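Local coordinates for 65 kDa virulence protein (Salmonella typhimurium, PDB 2GWM), which probably transfers ADP-ribose from NAD(+) to an arginine of host actin, blocking actin polymerization, through its ADP-ribosyltransferase domain, at residues Asn125-Leu137 and Glu148-Glu160. Sequence-based numbering, arbitrary orientation.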
loop_
_atom_site.group_PDB
_atom_site.type_symbol
_atom_site.label_atom_id
_atom_site.label_comp_id
_atom_site.label_asym_id
_atom_site.label_seq_id
_atom_site.Cartn_x
_atom_site.Cartn_y
_atom_site.Cartn_z
ATOM N N ASN A 125 0.496 -4.444 -11.906
ATOM C CA ASN A 125 1.324 -5.599 -11.969
ATOM C C ASN A 125 2.712 -5.078 -11.669
ATOM O O ASN A 125 3.277 -4.395 -12.436
ATOM C CB ASN A 125 1.262 -6.160 -13.429
ATOM C CG ASN A 125 2.099 -7.373 -13.640
ATOM O OD1 ASN A 125 2.082 -8.322 -12.838
ATOM N ND2 ASN A 125 2.849 -7.386 -14.783
ATOM N N ILE A 126 3.161 -5.331 -10.447
ATOM C CA ILE A 126 4.343 -4.684 -9.859
ATOM C C ILE A 126 5.509 -5.624 -9.730
ATOM O O ILE A 126 5.504 -6.512 -8.868
ATOM C CB ILE A 126 3.990 -4.101 -8.472
ATOM C CG1 ILE A 126 2.810 -3.158 -8.532
ATOM C CG2 ILE A 126 5.201 -3.364 -7.907
ATOM C CD1 ILE A 126 2.344 -2.690 -7.181
ATOM N N TYR A 127 6.506 -5.450 -10.590
ATOM C CA TYR A 127 7.690 -6.273 -10.551
ATOM C C TYR A 127 8.639 -5.820 -9.463
ATOM O O TYR A 127 8.823 -4.631 -9.246
ATOM C CB TYR A 127 8.397 -6.250 -11.888
ATOM C CG TYR A 127 7.540 -6.938 -12.963
ATOM C CD1 TYR A 127 7.343 -8.312 -12.928
ATOM C CD2 TYR A 127 6.869 -6.203 -13.944
ATOM C CE1 TYR A 127 6.611 -8.956 -13.895
ATOM C CE2 TYR A 127 6.086 -6.827 -14.896
ATOM C CZ TYR A 127 5.933 -8.216 -14.864
ATOM O OH TYR A 127 5.151 -8.818 -15.847
ATOM N N LEU A 128 9.301 -6.778 -8.856
ATOM C CA LEU A 128 10.205 -6.535 -7.752
ATOM C C LEU A 128 11.547 -7.086 -8.052
ATOM O O LEU A 128 11.636 -8.131 -8.653
ATOM C CB LEU A 128 9.702 -7.254 -6.493
ATOM C CG LEU A 128 8.291 -6.855 -6.070
ATOM C CD1 LEU A 128 7.912 -7.666 -4.836
ATOM C CD2 LEU A 128 8.110 -5.349 -5.811
ATOM N N GLU A 129 12.597 -6.371 -7.678
ATOM C CA GLU A 129 13.959 -6.894 -7.755
ATOM C C GLU A 129 14.430 -7.344 -6.389
ATOM O O GLU A 129 13.886 -6.929 -5.375
ATOM C CB GLU A 129 14.916 -5.827 -8.295
ATOM C CG GLU A 129 14.697 -5.423 -9.718
ATOM C CD GLU A 129 14.644 -6.602 -10.645
ATOM O OE1 GLU A 129 15.625 -7.405 -10.593
ATOM O OE2 GLU A 129 13.649 -6.739 -11.408
ATOM N N LYS A 130 15.438 -8.201 -6.363
ATOM C CA LYS A 130 15.887 -8.831 -5.111
ATOM C C LYS A 130 16.325 -7.768 -4.155
ATOM O O LYS A 130 16.931 -6.815 -4.564
ATOM C CB LYS A 130 17.049 -9.757 -5.371
ATOM C CG LYS A 130 16.719 -11.052 -6.024
ATOM C CD LYS A 130 18.044 -11.782 -6.268
ATOM C CE LYS A 130 18.005 -12.886 -7.302
ATOM N NZ LYS A 130 19.355 -13.472 -7.501
ATOM N N GLY A 131 15.946 -7.891 -2.891
ATOM C CA GLY A 131 16.412 -6.967 -1.840
ATOM C C GLY A 131 15.473 -5.818 -1.559
ATOM O O GLY A 131 15.796 -4.882 -0.809
ATOM N N HIS A 132 14.301 -5.865 -2.198
ATOM C CA HIS A 132 13.291 -4.833 -2.020
ATOM C C HIS A 132 12.784 -4.842 -0.561
ATOM O O HIS A 132 13.006 -5.808 0.155
ATOM C CB HIS A 132 12.134 -5.077 -2.981
ATOM C CG HIS A 132 11.392 -6.344 -2.693
ATOM N ND1 HIS A 132 10.425 -6.417 -1.722
ATOM C CD2 HIS A 132 11.508 -7.594 -3.204
ATOM C CE1 HIS A 132 9.958 -7.649 -1.661
ATOM N NE2 HIS A 132 10.586 -8.384 -2.562
ATOM N N LYS A 133 12.089 -3.781 -0.164
ATOM C CA LYS A 133 11.685 -3.577 1.244
ATOM C C LYS A 133 10.319 -4.155 1.597
ATOM O O LYS A 133 9.842 -4.041 2.713
ATOM C CB LYS A 133 11.698 -2.087 1.555
ATOM C CG LYS A 133 13.104 -1.512 1.606
ATOM C CD LYS A 133 13.053 -0.073 2.054
ATOM C CE LYS A 133 14.462 0.512 2.231
ATOM N NZ LYS A 133 15.150 -0.048 3.395
ATOM N N GLY A 134 9.666 -4.796 0.638
ATOM C CA GLY A 134 8.392 -5.382 0.915
ATOM C C GLY A 134 8.494 -6.635 1.751
ATOM O O GLY A 134 9.440 -7.420 1.605
ATOM N N ARG A 135 7.530 -6.857 2.629
ATOM C CA ARG A 135 7.542 -8.034 3.472
ATOM C C ARG A 135 6.164 -8.640 3.579
ATOM O O ARG A 135 5.131 -7.946 3.666
ATOM C CB ARG A 135 8.040 -7.698 4.876
ATOM C CG ARG A 135 9.419 -7.131 4.957
ATOM C CD ARG A 135 10.429 -8.192 4.710
ATOM N NE ARG A 135 11.781 -7.688 4.902
ATOM C CZ ARG A 135 12.488 -7.027 3.973
ATOM N NH1 ARG A 135 11.979 -6.760 2.789
ATOM N NH2 ARG A 135 13.721 -6.629 4.234
ATOM N N ILE A 136 6.120 -9.952 3.496
ATOM C CA ILE A 136 4.882 -10.677 3.694
ATOM C C ILE A 136 4.509 -10.622 5.172
ATOM O O ILE A 136 5.310 -10.899 6.055
ATOM C CB ILE A 136 5.037 -12.156 3.274
ATOM C CG1 ILE A 136 5.218 -12.257 1.748
ATOM C CG2 ILE A 136 3.860 -12.990 3.783
ATOM C CD1 ILE A 136 4.075 -11.995 0.917
ATOM N N LEU A 137 3.260 -10.274 5.430
ATOM C CA LEU A 137 2.825 -10.050 6.809
ATOM C C LEU A 137 2.577 -11.348 7.535
ATOM O O LEU A 137 2.883 -11.467 8.736
ATOM C CB LEU A 137 1.576 -9.215 6.846
ATOM C CG LEU A 137 1.610 -7.709 7.023
ATOM C CD1 LEU A 137 2.962 -7.015 7.174
ATOM C CD2 LEU A 137 0.548 -6.931 6.517
ATOM N N GLU A 148 -0.501 -10.727 2.067
ATOM C CA GLU A 148 -0.253 -9.298 1.891
ATOM C C GLU A 148 1.212 -9.074 1.989
ATOM O O GLU A 148 1.822 -9.471 2.991
ATOM C CB GLU A 148 -1.010 -8.517 2.944
ATOM C CG GLU A 148 -0.849 -7.026 2.817
ATOM C CD GLU A 148 -1.763 -6.246 3.748
ATOM O OE1 GLU A 148 -2.433 -6.874 4.631
ATOM O OE2 GLU A 148 -1.759 -5.005 3.593
ATOM N N MET A 149 1.763 -8.379 1.006
ATOM C CA MET A 149 3.122 -7.869 1.070
ATOM C C MET A 149 3.020 -6.360 1.269
ATOM O O MET A 149 2.438 -5.647 0.440
ATOM C CB MET A 149 3.864 -8.125 -0.239
ATOM C CG MET A 149 5.149 -7.388 -0.243
ATOM S SD MET A 149 6.385 -8.096 -1.286
ATOM C CE MET A 149 6.779 -9.089 0.040
ATOM N N LEU A 150 3.506 -5.870 2.411
ATOM C CA LEU A 150 3.415 -4.470 2.746
ATOM C C LEU A 150 4.814 -3.868 2.561
ATOM O O LEU A 150 5.827 -4.483 2.889
ATOM C CB LEU A 150 2.974 -4.315 4.220
ATOM C CG LEU A 150 2.677 -2.884 4.629
ATOM C CD1 LEU A 150 1.466 -2.370 4.022
ATOM C CD2 LEU A 150 2.497 -2.846 6.152
ATOM N N PHE A 151 4.837 -2.649 2.024
ATOM C CA PHE A 151 6.024 -1.864 1.832
ATOM C C PHE A 151 5.975 -0.644 2.725
ATOM O O PHE A 151 4.935 -0.054 2.906
ATOM C CB PHE A 151 6.083 -1.393 0.361
ATOM C CG PHE A 151 6.349 -2.499 -0.643
ATOM C CD1 PHE A 151 7.601 -2.740 -1.131
ATOM C CD2 PHE A 151 5.327 -3.329 -1.038
ATOM C CE1 PHE A 151 7.844 -3.753 -2.048
ATOM C CE2 PHE A 151 5.557 -4.330 -1.908
ATOM C CZ PHE A 151 6.804 -4.544 -2.410
ATOM N N PRO A 152 7.132 -0.251 3.255
ATOM C CA PRO A 152 7.148 0.977 4.046
ATOM C C PRO A 152 7.023 2.194 3.191
ATOM O O PRO A 152 7.063 2.115 1.953
ATOM C CB PRO A 152 8.529 0.938 4.713
ATOM C CG PRO A 152 9.393 0.242 3.711
ATOM C CD PRO A 152 8.456 -0.829 3.125
ATOM N N PRO A 153 6.848 3.354 3.820
ATOM C CA PRO A 153 6.708 4.615 3.081
ATOM C C PRO A 153 7.850 4.905 2.121
ATOM O O PRO A 153 8.991 4.529 2.380
ATOM C CB PRO A 153 6.661 5.667 4.196
ATOM C CG PRO A 153 6.139 4.961 5.320
ATOM C CD PRO A 153 6.733 3.587 5.269
ATOM N N ASN A 154 7.510 5.607 1.015
ATOM C CA ASN A 154 8.425 6.131 0.027
ATOM C C ASN A 154 8.937 5.076 -0.941
ATOM O O ASN A 154 10.036 5.212 -1.458
ATOM C CB ASN A 154 9.579 6.915 0.621
ATOM C CG ASN A 154 9.101 7.960 1.561
ATOM O OD1 ASN A 154 8.171 8.696 1.237
ATOM N ND2 ASN A 154 9.728 8.018 2.757
ATOM N N THR A 155 8.114 4.074 -1.235
ATOM C CA THR A 155 8.451 3.170 -2.356
ATOM C C THR A 155 8.509 3.945 -3.654
ATOM O O THR A 155 7.619 4.715 -3.959
ATOM C CB THR A 155 7.421 2.047 -2.493
ATOM O OG1 THR A 155 7.207 1.351 -1.251
ATOM C CG2 THR A 155 7.862 1.040 -3.505
ATOM N N LYS A 156 9.576 3.728 -4.414
ATOM C CA LYS A 156 9.734 4.312 -5.727
ATOM C C LYS A 156 9.407 3.250 -6.788
ATOM O O LYS A 156 9.924 2.151 -6.759
ATOM C CB LYS A 156 11.154 4.756 -5.938
ATOM C CG LYS A 156 11.359 5.720 -7.050
ATOM C CD LYS A 156 12.805 6.139 -7.117
ATOM C CE LYS A 156 13.230 7.122 -6.045
ATOM N NZ LYS A 156 14.740 7.456 -6.134
ATOM N N LEU A 157 8.580 3.655 -7.715
ATOM C CA LEU A 157 8.227 2.790 -8.819
ATOM C C LEU A 157 8.268 3.459 -10.154
ATOM O O LEU A 157 7.901 4.612 -10.325
ATOM C CB LEU A 157 6.848 2.306 -8.651
ATOM C CG LEU A 157 6.514 1.685 -7.283
ATOM C CD1 LEU A 157 5.793 2.716 -6.586
ATOM C CD2 LEU A 157 5.691 0.451 -7.397
ATOM N N LYS A 158 8.665 2.657 -11.098
ATOM C CA LYS A 158 8.725 3.069 -12.504
ATOM C C LYS A 158 7.532 2.503 -13.271
ATOM O O LYS A 158 7.184 1.346 -13.110
ATOM C CB LYS A 158 9.991 2.549 -13.127
ATOM C CG LYS A 158 10.060 2.948 -14.522
ATOM C CD LYS A 158 11.278 2.455 -15.202
ATOM C CE LYS A 158 11.387 3.124 -16.599
ATOM N NZ LYS A 158 12.630 2.775 -17.337
ATOM N N ILE A 159 6.903 3.370 -14.062
ATOM C CA ILE A 159 5.788 2.994 -14.938
ATOM C C ILE A 159 6.413 2.496 -16.196
ATOM O O ILE A 159 7.014 3.284 -16.963
ATOM C CB ILE A 159 4.924 4.236 -15.282
ATOM C CG1 ILE A 159 4.440 4.986 -14.017
ATOM C CG2 ILE A 159 3.787 3.839 -16.191
ATOM C CD1 ILE A 159 3.775 4.152 -13.044
ATOM N N GLU A 160 6.287 1.191 -16.449
ATOM C CA GLU A 160 6.924 0.595 -17.622
ATOM C C GLU A 160 5.993 0.511 -18.842
ATOM O O GLU A 160 6.392 0.838 -19.955
ATOM C CB GLU A 160 7.475 -0.771 -17.211
ATOM C CG GLU A 160 8.563 -0.641 -16.176
ATOM C CD GLU A 160 9.379 -1.895 -15.997
ATOM O OE1 GLU A 160 8.776 -3.017 -15.973
ATOM O OE2 GLU A 160 10.602 -1.739 -15.830
#
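Phe151 lies against Gly134, whose CA sits over one face of the ring, 3.6 Å from its centroid. Phe151 CG is anti to its carbonyl carbon (chi1 -70°), which lays the ring against the Gly134 backbone. Leu128 approaches Phe151 from the opposite direction, with CD2 3.7 Å from Phe151 CZ. Met149 CG is anti to its backbone N (chi1 170°), and its SD comes 3.6 Å from His132 CE1. The bend at chi3 (-86°) then lays Met149 CE 3.4 Å from Gly134 C. Leu128 CD1 meets the Met149 sulfur tip to tip. The His132 ring is set by its own loop: ND1 accepts the N-H of Gly134 nearly in the ring plane. Arg135 NH1 bridges two carbonyls, meeting His132 O on a lone pair and Gly134 O from above the carbonyl plane.

Strands 135-136 and 149-151 run antiparallel. Arg135 and Leu150 exchange two backbone bonds, and Leu137 N adds a third to Glu148 O at 2.9 Å. Leu137 lies alongside Glu148, pointing the same way, with CD2 3.5 Å from Glu148 OE1. Ile126 CG2 touches Leu157 CD2, although strand 192-198 lies between their strands in the five-stranded sheet. Strand 149-151 is flanked by 135-136 and 110-112. The latter carries Ser111, hydrogen-bonded to Glu148 OE2. Both are predicted active-site residues, as in the R-S-E site of arginine-specific mono-ADP-ribosyltransferases.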